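Local coordinates for protein exopolygalacturonate lyase (Vibrio vulnificus, PDB 5A29) that probably cleaves pectic polygalacturonate chains by beta-elimination, as a metal-binding lyase of polysaccharide lyase family 2, at residues 184-189 / 227-232; 210-215 / 263-268. One frame throughout, in Å; residues are numbered along the deposited sequence. Where two conformers were deposited one is given.

Interaction 1. Residues 184-189 / 227-232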
loop_
_atom_site.group_PDB
_atom_site.type_symbol
_atom_site.label_atom_id
_atom_site.label_comp_id
_atom_site.label_asym_id
_atom_site.label_seq_id
_atom_site.Cartn_x
_atom_site.Cartn_y
_atom_site.Cartn_z
ATOM N N HIS A 184 -10.386 15.210 4.085
ATOM C CA HIS A 184 -10.984 14.013 3.448
ATOM C C HIS A 184 -12.226 13.490 4.157
ATOM O O HIS A 184 -13.029 12.820 3.525
ATOM C CB HIS A 184 -9.903 12.912 3.321
ATOM C CG HIS A 184 -8.867 13.265 2.304
ATOM N ND1 HIS A 184 -8.907 12.766 1.015
ATOM C CD2 HIS A 184 -7.773 14.074 2.377
ATOM C CE1 HIS A 184 -7.892 13.283 0.327
ATOM N NE2 HIS A 184 -7.188 14.069 1.126
ATOM N N VAL A 185 -12.416 13.826 5.432
ATOM C CA VAL A 185 -13.629 13.296 6.131
ATOM C C VAL A 185 -14.815 14.233 5.738
ATOM O O VAL A 185 -14.798 15.439 6.010
ATOM C CB VAL A 185 -13.463 13.206 7.658
ATOM C CG1 VAL A 185 -14.822 12.881 8.311
ATOM C CG2 VAL A 185 -12.462 12.099 8.029
ATOM N N GLU A 186 -15.779 13.707 5.002
ATOM C CA GLU A 186 -16.855 14.538 4.531
ATOM C C GLU A 186 -17.935 14.649 5.617
ATOM O O GLU A 186 -18.701 15.600 5.605
ATOM C CB GLU A 186 -17.519 13.922 3.324
ATOM C CG GLU A 186 -16.613 13.955 2.101
ATOM C CD GLU A 186 -17.310 13.552 0.825
ATOM O OE1 GLU A 186 -18.490 13.161 0.875
ATOM O OE2 GLU A 186 -16.659 13.640 -0.237
ATOM N N ASP A 187 -18.048 13.651 6.481
ATOM C CA ASP A 187 -19.225 13.580 7.373
ATOM C C ASP A 187 -18.732 12.918 8.613
ATOM O O ASP A 187 -18.312 11.789 8.568
ATOM C CB ASP A 187 -20.271 12.680 6.685
ATOM C CG ASP A 187 -21.589 12.540 7.459
ATOM O OD1 ASP A 187 -21.628 12.457 8.706
ATOM O OD2 ASP A 187 -22.616 12.353 6.772
ATOM N N TRP A 188 -18.765 13.634 9.730
ATOM C CA TRP A 188 -18.267 13.065 10.993
ATOM C C TRP A 188 -19.162 12.081 11.724
ATOM O O TRP A 188 -18.842 11.666 12.845
ATOM C CB TRP A 188 -17.861 14.212 11.924
ATOM C CG TRP A 188 -16.717 14.939 11.316
ATOM C CD1 TRP A 188 -16.751 16.017 10.468
ATOM C CD2 TRP A 188 -15.343 14.595 11.487
ATOM N NE1 TRP A 188 -15.445 16.356 10.084
ATOM C CE2 TRP A 188 -14.574 15.510 10.717
ATOM C CE3 TRP A 188 -14.685 13.615 12.237
ATOM C CZ2 TRP A 188 -13.169 15.482 10.682
ATOM C CZ3 TRP A 188 -13.289 13.550 12.173
ATOM C CH2 TRP A 188 -12.539 14.502 11.382
ATOM N N GLN A 189 -20.292 11.719 11.122
ATOM C CA GLN A 189 -21.066 10.606 11.688
ATOM C C GLN A 189 -21.052 9.390 10.769
ATOM O O GLN A 189 -21.005 8.269 11.255
ATOM C CB GLN A 189 -22.507 11.017 12.123
ATOM C CG GLN A 189 -23.542 9.885 12.287
ATOM C CD GLN A 189 -23.414 8.999 13.547
ATOM O OE1 GLN A 189 -24.297 9.047 14.436
ATOM N NE2 GLN A 189 -22.399 8.094 13.579
ATOM N N GLU A 227 -26.866 2.598 4.627
ATOM C CA GLU A 227 -26.708 3.387 3.414
ATOM C C GLU A 227 -26.363 4.803 3.717
ATOM O O GLU A 227 -27.085 5.462 4.460
ATOM C CB GLU A 227 -27.973 3.360 2.550
ATOM C CG GLU A 227 -28.259 1.938 2.091
ATOM C CD GLU A 227 -29.606 1.842 1.374
ATOM O OE1 GLU A 227 -30.222 2.898 1.078
ATOM O OE2 GLU A 227 -30.042 0.707 1.121
ATOM N N THR A 228 -25.269 5.294 3.143
ATOM C CA THR A 228 -24.844 6.669 3.314
ATOM C C THR A 228 -24.369 7.027 1.917
ATOM O O THR A 228 -25.043 6.660 0.945
ATOM C CB THR A 228 -23.689 6.773 4.315
ATOM O OG1 THR A 228 -22.578 5.989 3.806
ATOM C CG2 THR A 228 -24.118 6.198 5.687
ATOM N N LYS A 229 -23.303 7.807 1.771
ATOM C CA LYS A 229 -22.680 7.880 0.431
ATOM C C LYS A 229 -21.868 6.616 0.074
ATOM O O LYS A 229 -21.395 6.482 -1.056
ATOM C CB LYS A 229 -21.796 9.090 0.280
ATOM C CG LYS A 229 -22.557 10.399 0.079
ATOM C CD LYS A 229 -21.644 11.597 0.231
ATOM C CE LYS A 229 -21.010 11.924 -1.114
ATOM N NZ LYS A 229 -19.983 13.016 -1.133
ATOM N N GLY A 230 -21.632 5.760 1.069
ATOM C CA GLY A 230 -20.949 4.477 0.887
ATOM C C GLY A 230 -19.424 4.677 0.676
ATOM O O GLY A 230 -18.775 3.811 0.100
ATOM N N LEU A 231 -18.866 5.819 1.082
ATOM C CA LEU A 231 -17.443 6.114 0.787
ATOM C C LEU A 231 -16.527 5.653 1.945
ATOM O O LEU A 231 -15.903 6.467 2.599
ATOM C CB LEU A 231 -17.254 7.585 0.460
ATOM C CG LEU A 231 -18.149 8.087 -0.709
ATOM C CD1 LEU A 231 -18.017 9.609 -0.929
ATOM C CD2 LEU A 231 -17.773 7.293 -1.984
ATOM N N THR A 232 -16.554 4.372 2.243
ATOM C CA THR A 232 -15.844 3.894 3.418
ATOM C C THR A 232 -14.900 2.730 3.011
ATOM O O THR A 232 -14.577 1.870 3.812
ATOM C CB THR A 232 -16.831 3.414 4.533
ATOM O OG1 THR A 232 -17.767 2.499 3.952
ATOM C CG2 THR A 232 -17.662 4.640 5.054
#
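Glu-186 and Lys-229 join the loop after helix 170-184 to the chain leaving strand 227-228 through a surface salt bridge, with Glu-186 OE1 2.5 Å from Lys-229 NZ. That is short for such a pair, so the exact length carries little weight, although the bridge stands. The ammonium sits on the syn lone pair of OE1, yet the pairing is lopsided, since Glu-186 OE2 is 3.5 Å from the same NZ. The side chains cross at about a right angle: the glutamate runs out extended beyond CG, whereas the lysine bends at chi3 (88°), bringing its amine across the carboxylate. The Leu-231 CD1 methyl borders the carboxylate loosely, 4.0 Å from Glu-186 OE1. Behind the lysine the chain continues through an ST turn, in which Gly-230 N donates to Thr-228 OG1 (2.9 Å, N-H...O 165°). An Asx turn at Asp-187 shapes the chain after Glu-186. One layer out, Asp-192 holds both sides: it bonds Glu-186 through the backbone, while its carboxylate takes the N-H groups of Lys-229 and Leu-231 and, on OD1, the Thr-228 hydroxyl. Leu-231 also touches a bound meso-tartaric acid, and the Glu-186 side chain lies about 8 Å from that of the manganese ligand His-196.

Interaction 2. Residues 210-215 / 263-268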
loop_
_atom_site.group_PDB
_atom_site.type_symbol
_atom_site.label_atom_id
_atom_site.label_comp_id
_atom_site.label_asym_id
_atom_site.label_seq_id
_atom_site.Cartn_x
_atom_site.Cartn_y
_atom_site.Cartn_z
ATOM N N ARG A 210 -13.356 16.733 18.136
ATOM C CA ARG A 210 -14.749 16.191 17.982
ATOM C C ARG A 210 -14.991 14.897 18.747
ATOM O O ARG A 210 -14.134 13.986 18.791
ATOM C CB ARG A 210 -15.183 16.016 16.522
ATOM C CG ARG A 210 -14.743 17.153 15.634
ATOM C CD ARG A 210 -14.861 16.774 14.157
ATOM N NE ARG A 210 -14.717 17.956 13.265
ATOM C CZ ARG A 210 -15.780 18.644 12.834
ATOM N NH1 ARG A 210 -17.000 18.288 13.228
ATOM N NH2 ARG A 210 -15.647 19.695 12.033
ATOM N N PRO A 211 -16.157 14.804 19.408
ATOM C CA PRO A 211 -16.438 13.629 20.202
ATOM C C PRO A 211 -16.743 12.431 19.262
ATOM O O PRO A 211 -17.338 12.608 18.194
ATOM C CB PRO A 211 -17.732 14.030 20.983
ATOM C CG PRO A 211 -18.357 15.106 20.120
ATOM C CD PRO A 211 -17.177 15.880 19.610
ATOM N N ILE A 212 -16.455 11.230 19.735
ATOM C CA ILE A 212 -16.619 9.982 18.949
ATOM C C ILE A 212 -18.111 9.715 18.903
ATOM O O ILE A 212 -18.734 9.618 19.967
ATOM C CB ILE A 212 -15.887 8.832 19.695
ATOM C CG1 ILE A 212 -14.381 9.128 19.835
ATOM C CG2 ILE A 212 -16.183 7.444 19.086
ATOM C CD1 ILE A 212 -13.701 9.420 18.498
ATOM N N PRO A 213 -18.685 9.530 17.708
ATOM C CA PRO A 213 -20.142 9.259 17.574
ATOM C C PRO A 213 -20.529 7.789 17.805
ATOM O O PRO A 213 -19.676 6.930 18.001
ATOM C CB PRO A 213 -20.412 9.637 16.113
ATOM C CG PRO A 213 -19.114 9.219 15.414
ATOM C CD PRO A 213 -17.995 9.538 16.380
ATOM N N ALA A 214 -21.818 7.460 17.769
ATOM C CA ALA A 214 -22.254 6.045 17.814
ATOM C C ALA A 214 -21.856 5.373 16.450
ATOM O O ALA A 214 -21.601 6.073 15.467
ATOM C CB ALA A 214 -23.777 5.961 17.989
ATOM N N SER A 215 -21.775 4.049 16.423
ATOM C CA SER A 215 -21.659 3.297 15.192
ATOM C C SER A 215 -23.027 3.314 14.449
ATOM O O SER A 215 -24.074 3.235 15.104
ATOM C CB SER A 215 -21.313 1.868 15.533
ATOM O OG SER A 215 -21.173 1.143 14.321
ATOM N N GLY A 263 -8.813 7.285 15.304
ATOM C CA GLY A 263 -8.230 6.075 14.607
ATOM C C GLY A 263 -8.886 4.787 15.055
ATOM O O GLY A 263 -9.257 3.901 14.207
ATOM N N GLN A 264 -9.076 4.629 16.381
ATOM C CA GLN A 264 -9.722 3.464 16.895
ATOM C C GLN A 264 -11.198 3.358 16.386
ATOM O O GLN A 264 -11.648 2.267 16.031
ATOM C CB GLN A 264 -9.712 3.452 18.438
ATOM C CG GLN A 264 -10.398 2.259 19.039
ATOM C CD GLN A 264 -10.473 2.361 20.563
ATOM O OE1 GLN A 264 -10.980 3.334 21.107
ATOM N NE2 GLN A 264 -10.000 1.341 21.237
ATOM N N TYR A 265 -11.923 4.463 16.408
ATOM C CA TYR A 265 -13.367 4.417 15.983
ATOM C C TYR A 265 -13.429 3.914 14.522
ATOM O O TYR A 265 -14.215 3.037 14.167
ATOM C CB TYR A 265 -13.957 5.809 16.094
ATOM C CG TYR A 265 -15.357 5.891 15.506
ATOM C CD1 TYR A 265 -16.467 5.364 16.221
ATOM C CD2 TYR A 265 -15.556 6.370 14.212
ATOM C CE1 TYR A 265 -17.761 5.386 15.664
ATOM C CE2 TYR A 265 -16.830 6.381 13.641
ATOM C CZ TYR A 265 -17.939 5.908 14.384
ATOM O OH TYR A 265 -19.233 5.938 13.800
ATOM N N LEU A 266 -12.634 4.548 13.670
ATOM C CA LEU A 266 -12.668 4.215 12.231
ATOM C C LEU A 266 -12.246 2.768 11.990
ATOM O O LEU A 266 -12.916 1.989 11.293
ATOM C CB LEU A 266 -11.812 5.229 11.453
ATOM C CG LEU A 266 -11.743 5.026 9.927
ATOM C CD1 LEU A 266 -13.158 4.980 9.266
ATOM C CD2 LEU A 266 -10.937 6.161 9.309
ATOM N N MET A 267 -11.154 2.335 12.606
ATOM C CA MET A 267 -10.726 0.924 12.484
ATOM C C MET A 267 -11.825 -0.060 12.947
ATOM O O MET A 267 -12.084 -1.124 12.323
ATOM C CB MET A 267 -9.428 0.691 13.266
ATOM C CG MET A 267 -8.932 -0.728 13.214
ATOM S SD MET A 267 -7.443 -1.053 14.254
ATOM C CE MET A 267 -6.298 0.129 13.637
ATOM N N THR A 268 -12.481 0.293 14.058
ATOM C CA THR A 268 -13.515 -0.564 14.639
ATOM C C THR A 268 -14.745 -0.719 13.721
ATOM O O THR A 268 -15.394 -1.745 13.784
ATOM C CB THR A 268 -13.983 0.109 15.984
ATOM O OG1 THR A 268 -12.902 -0.065 16.901
ATOM C CG2 THR A 268 -15.144 -0.641 16.576
#
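Tyr-265 carries this contact from the helix side, laying its ring against the irregular run 210-215 and ending in a hydrogen bond from its OH to Ala-214 O at 2.9 Å. Its CG is anti to the backbone N (chi1 172°), a setting that sends the ring off the helix to the loop. The close packing is between this buried ring and Pro-213, which covers one face, with CD 4.2 Å from the ring centroid and 10° off the normal, meeting the geometry of a CH-pi contact; the CG of the same proline is 3.7 Å from Tyr-265 CZ. Ala-214 O lies by contrast at the ring edge, and the hydroxyl meets it from above the carbonyl plane, 39° out. Ile-212 forms an exposed margin: Ile-212 CG2 comes within 3.6 Å of Tyr-265 CD1 from an oblique direction, the two side chains lying alongside and running in opposite directions. Toward solvent the contact thins: the Ala-214 methyl points away from the helix, and Ser-215 comes no nearer than 3.8 Å, from its CA to Tyr-265 OH. The Ser-215 hydroxyl is taken up by Gln-269 OE1, one turn along the helix, and by Val-217 N. Away from the annotated sites, the arrangement is a proline-aromatic CH-pi contact combined with a tyrosine-to-carbonyl bond, fastening a polyproline-II-like run, its phi and psi angles all in that region, to the flank of helix 259-272.

How the interactions relate
The two contacts lie with centres 13 Å apart, on the same side of the chain's centre. Their segments alternate along the chain, 184-189, 210-215, 227-232 and 263-268, and three of the four belong to the long passage between helix 170-184 and helix 234-250, whose one regular element is the short strand 227-228. Direct contact joins them: Gln-189 NE2 is 2.9 Å from Ala-214 O, probably a hydrogen bond but less certain, since Gln-189 has two deposited conformers, and Trp-188 CD2 packs 3.5 Å from Arg-210 CD, a pair that also makes a cation-pi interaction. The passage is thus tied to itself near the metal ligand His-196 and beside one tartrate, at interaction 1, and to helix 259-272 at interaction 2.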